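Local coordinates for extracellular protein containing a SCP domain (Bacillus anthracis, PDB 4IFA) that is an extracellular protein of unknown function with a CAP-associated N-terminal region and an SCP domain of the cysteine-rich secretory protein family, at residues W165-F170 and R192-V197. Residues are numbered along the deposited sequence; the frame is centred on the assembly and turned at random.
Sequences WAQLYF and RPYQLV
Gln167 on strand 164-171 reaches across to Pro193 and Tyr194, which follow helix 185-191, and is the only side chain of 165-170 to touch 192-197. Its NE2 lies 3.4 Å from Pro193 CB, with Pro193 CG the next ring atom at 4.0 Å. Nearer the backbone, Gln167 CG packs 3.8 Å from Tyr194 OH; the two side chains slide past each other in opposite directions. The amide plane stands 72° from the tyrosine ring. No hydrogen bond joins the segments: with only 103 Å² buried, they meet by van der Waals packing.

The closest CA atoms of the two segments, those of Gln167 and Pro193, are 9.1 Å apart. Gln167 covers this distance fully stretched, with CG anti to the backbone N (chi1 -175°) and the chain extended beyond. On the far side Pro193 CB covers one face of its neighbour's ring, 3.9 Å above the centre of the Tyr194 ring, which holds proline and phenol together. One face of the Tyr169 ring flanks the stem of the glutamine, with Gln167 CG 4.3 Å above its plane toward the rim.

Tyr194 OH is hydrogen-bonded to Gln156 O, which fixes the phenol at the glutamine stem, and its side chain also packs on Leu148 and Leu158. Gln167 OE1 takes a weak hydrogen bond from Arg181 NE on the adjoining strand 176-183. Arg181 NH2 is also bonded to Tyr169 OH, tying the flanking ring to the same guanidinium group. The contact thus joins an inner strand of the seven-stranded antiparallel sheet to the turn leading from helix 185-191 into strand 195-198 of the small three-stranded sheet, a sheet-to-loop packing within the CAP-associated N-terminal region.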
ATOM      1  N   TRP A 165       1.528  -2.633 -16.585  1.00 26.69           N
ATOM      2  CA  TRP A 165       0.586  -3.459 -15.854  1.00 24.52           C
ATOM      3  C   TRP A 165      -0.175  -2.666 -14.823  1.00 22.74           C
ATOM      4  O   TRP A 165       0.294  -1.636 -14.334  1.00 22.72           O
ATOM      5  CB  TRP A 165       1.375  -4.531 -15.097  1.00 25.17           C
ATOM      6  CG  TRP A 165       2.312  -5.270 -15.992  1.00 27.91           C
ATOM      7  CD1 TRP A 165       3.616  -4.978 -16.240  1.00 29.30           C
ATOM      8  CD2 TRP A 165       1.980  -6.379 -16.837  1.00 30.48           C
ATOM      9  NE1 TRP A 165       4.136  -5.867 -17.164  1.00 32.05           N
ATOM     10  CE2 TRP A 165       3.144  -6.733 -17.545  1.00 32.04           C
ATOM     11  CE3 TRP A 165       0.812  -7.118 -17.047  1.00 29.36           C
ATOM     12  CZ2 TRP A 165       3.175  -7.795 -18.437  1.00 34.62           C
ATOM     13  CZ3 TRP A 165       0.851  -8.175 -17.949  1.00 33.45           C
ATOM     14  CH2 TRP A 165       2.014  -8.501 -18.617  1.00 32.73           C
ATOM     15  N   ALA A 166      -1.345  -3.166 -14.445  1.00 23.00           N
ATOM     16  CA  ALA A 166      -2.139  -2.597 -13.353  1.00 22.20           C
ATOM     17  C   ALA A 166      -2.488  -3.728 -12.411  1.00 22.74           C
ATOM     18  O   ALA A 166      -3.094  -4.701 -12.818  1.00 22.63           O
ATOM     19  CB  ALA A 166      -3.432  -1.935 -13.839  1.00 23.61           C
ATOM     20  N   GLN A 167      -2.081  -3.607 -11.162  1.00 21.39           N
ATOM     21  CA  GLN A 167      -2.454  -4.548 -10.105  1.00 21.54           C
ATOM     22  C   GLN A 167      -3.687  -3.935  -9.440  1.00 20.66           C
ATOM     23  O   GLN A 167      -3.640  -2.813  -8.929  1.00 20.44           O
ATOM     24  CB  GLN A 167      -1.322  -4.691  -9.093  1.00 21.51           C
ATOM     25  CG  GLN A 167      -1.481  -5.726  -7.981  1.00 25.92           C
ATOM     26  CD  GLN A 167      -0.208  -5.816  -7.104  1.00 27.46           C
ATOM     27  OE1 GLN A 167       0.593  -4.879  -7.027  1.00 28.95           O
ATOM     28  NE2 GLN A 167      -0.064  -6.927  -6.404  1.00 32.51           N
ATOM     29  N   LEU A 168      -4.771  -4.694  -9.420  1.00 18.78           N
ATOM     30  CA  LEU A 168      -6.082  -4.199  -8.971  1.00 19.23           C
ATOM     31  C   LEU A 168      -6.359  -4.746  -7.588  1.00 19.48           C
ATOM     32  O   LEU A 168      -6.693  -5.915  -7.437  1.00 20.96           O
ATOM     33  CB  LEU A 168      -7.175  -4.602  -9.968  1.00 20.01           C
ATOM     34  CG  LEU A 168      -6.933  -4.235 -11.442  1.00 20.18           C
ATOM     35  CD1 LEU A 168      -8.074  -4.804 -12.312  1.00 22.85           C
ATOM     36  CD2 LEU A 168      -6.823  -2.743 -11.620  1.00 22.75           C
ATOM     37  N   TYR A 169      -6.237  -3.889  -6.575  1.00 17.92           N
ATOM     38  CA  TYR A 169      -6.411  -4.322  -5.200  1.00 18.54           C
ATOM     39  C   TYR A 169      -7.881  -4.250  -4.802  1.00 17.17           C
ATOM     40  O   TYR A 169      -8.513  -3.189  -4.859  1.00 18.51           O
ATOM     41  CB  TYR A 169      -5.577  -3.473  -4.249  1.00 16.87           C
ATOM     42  CG  TYR A 169      -4.094  -3.779  -4.191  1.00 19.77           C
ATOM     43  CD1 TYR A 169      -3.636  -4.964  -3.625  1.00 24.69           C
ATOM     44  CD2 TYR A 169      -3.133  -2.854  -4.613  1.00 27.14           C
ATOM     45  CE1 TYR A 169      -2.305  -5.247  -3.501  1.00 26.84           C
ATOM     46  CE2 TYR A 169      -1.784  -3.129  -4.466  1.00 29.31           C
ATOM     47  CZ  TYR A 169      -1.383  -4.314  -3.922  1.00 25.24           C
ATOM     48  OH  TYR A 169      -0.043  -4.600  -3.694  1.00 23.72           O
ATOM     49  N   PHE A 170      -8.412  -5.396  -4.374  1.00 17.73           N
ATOM     50  CA  PHE A 170      -9.799  -5.510  -3.909  1.00 18.67           C
ATOM     51  C   PHE A 170      -9.874  -5.778  -2.403  1.00 19.30           C
ATOM     52  O   PHE A 170      -8.980  -6.388  -1.824  1.00 19.99           O
ATOM     53  CB  PHE A 170     -10.499  -6.666  -4.613  1.00 19.76           C
ATOM     54  CG  PHE A 170     -10.853  -6.382  -6.023  1.00 20.71           C
ATOM     55  CD1 PHE A 170     -12.070  -5.798  -6.338  1.00 20.15           C
ATOM     56  CD2 PHE A 170      -9.953  -6.630  -7.045  1.00 19.10           C
ATOM     57  CE1 PHE A 170     -12.389  -5.471  -7.677  1.00 21.06           C
ATOM     58  CE2 PHE A 170     -10.264  -6.315  -8.350  1.00 19.97           C
ATOM     59  CZ  PHE A 170     -11.466  -5.730  -8.661  1.00 20.52           C
ATOM     60  N   ARG A 192       7.669  -8.542  -7.446  1.00 38.99           N
ATOM     61  CA  ARG A 192       7.276  -9.981  -7.405  1.00 39.68           C
ATOM     62  C   ARG A 192       6.043 -10.244  -6.541  1.00 37.07           C
ATOM     63  O   ARG A 192       6.112 -10.906  -5.521  1.00 36.97           O
ATOM     64  CB  ARG A 192       8.435 -10.859  -6.915  1.00 42.73           C
ATOM     65  CG  ARG A 192       9.663 -10.742  -7.772  1.00 48.44           C
ATOM     66  CD  ARG A 192      10.666 -11.860  -7.500  1.00 55.82           C
ATOM     67  NE  ARG A 192      11.884 -11.720  -8.308  1.00 63.40           N
ATOM     68  CZ  ARG A 192      12.825 -12.658  -8.435  1.00 70.28           C
ATOM     69  NH1 ARG A 192      12.709 -13.836  -7.820  1.00 73.59           N
ATOM     70  NH2 ARG A 192      13.897 -12.427  -9.189  1.00 74.02           N
ATOM     71  N   PRO A 193       4.886  -9.734  -6.962  1.00 35.30           N
ATOM     72  CA  PRO A 193       3.710  -9.898  -6.106  1.00 34.02           C
ATOM     73  C   PRO A 193       3.155 -11.309  -6.000  1.00 34.15           C
ATOM     74  O   PRO A 193       2.365 -11.575  -5.091  1.00 35.84           O
ATOM     75  CB  PRO A 193       2.663  -9.002  -6.752  1.00 32.51           C
ATOM     76  CG  PRO A 193       3.235  -8.478  -7.954  1.00 33.44           C
ATOM     77  CD  PRO A 193       4.650  -8.828  -8.093  1.00 35.37           C
ATOM     78  N   TYR A 194       3.548 -12.191  -6.922  1.00 33.78           N
ATOM     79  CA  TYR A 194       3.055 -13.557  -6.968  1.00 34.28           C
ATOM     80  C   TYR A 194       4.232 -14.524  -7.174  1.00 36.40           C
ATOM     81  O   TYR A 194       5.360 -14.097  -7.429  1.00 37.37           O
ATOM     82  CB  TYR A 194       2.098 -13.729  -8.154  1.00 34.12           C
ATOM     83  CG  TYR A 194       1.213 -12.523  -8.448  1.00 30.04           C
ATOM     84  CD1 TYR A 194       0.162 -12.165  -7.597  1.00 31.77           C
ATOM     85  CD2 TYR A 194       1.414 -11.760  -9.589  1.00 30.88           C
ATOM     86  CE1 TYR A 194      -0.645 -11.053  -7.866  1.00 27.99           C
ATOM     87  CE2 TYR A 194       0.589 -10.650  -9.882  1.00 31.67           C
ATOM     88  CZ  TYR A 194      -0.418 -10.307  -9.026  1.00 30.25           C
ATOM     89  OH  TYR A 194      -1.190  -9.213  -9.363  1.00 29.14           O
ATOM     90  N   GLN A 195       3.938 -15.819  -7.075  1.00 37.97           N
ATOM     91  CA  GLN A 195       4.915 -16.863  -7.323  1.00 41.42           C
ATOM     92  C   GLN A 195       5.470 -16.674  -8.731  1.00 42.25           C
ATOM     93  O   GLN A 195       4.702 -16.456  -9.666  1.00 42.32           O
ATOM     94  CB  GLN A 195       4.258 -18.232  -7.159  1.00 42.83           C
ATOM     95  CG  GLN A 195       5.170 -19.414  -7.489  1.00 47.69           C
ATOM     96  CD  GLN A 195       4.601 -20.735  -7.010  1.00 51.66           C
ATOM     97  OE1 GLN A 195       4.446 -20.961  -5.805  1.00 55.15           O
ATOM     98  NE2 GLN A 195       4.322 -21.630  -7.945  1.00 54.87           N
ATOM     99  N   LEU A 196       6.796 -16.767  -8.882  1.00 44.07           N
ATOM    100  CA  LEU A 196       7.459 -16.516 -10.171  1.00 45.29           C
ATOM    101  C   LEU A 196       8.356 -17.654 -10.655  1.00 49.56           C
ATOM    102  O   LEU A 196       9.242 -18.114  -9.926  1.00 50.67           O
ATOM    103  CB  LEU A 196       8.305 -15.231 -10.079  1.00 44.47           C
ATOM    104  CG  LEU A 196       9.145 -14.833 -11.315  1.00 45.76           C
ATOM    105  CD1 LEU A 196       8.302 -14.360 -12.497  1.00 44.62           C
ATOM    106  CD2 LEU A 196      10.147 -13.751 -10.948  1.00 48.04           C
ATOM    107  N   VAL A 197       8.122 -18.088 -11.896  1.00 51.01           N
ATOM    108  CA  VAL A 197       8.936 -19.112 -12.555  1.00 55.20           C
ATOM    109  C   VAL A 197       9.718 -18.357 -13.634  1.00 56.50           C
ATOM    110  O   VAL A 197       9.117 -17.607 -14.411  1.00 55.67           O
ATOM    111  CB  VAL A 197       8.069 -20.215 -13.187  1.00 56.77           C
ATOM    112  CG1 VAL A 197       8.949 -21.285 -13.803  1.00 60.01           C
ATOM    113  CG2 VAL A 197       7.134 -20.832 -12.148  1.00 56.01           C
TER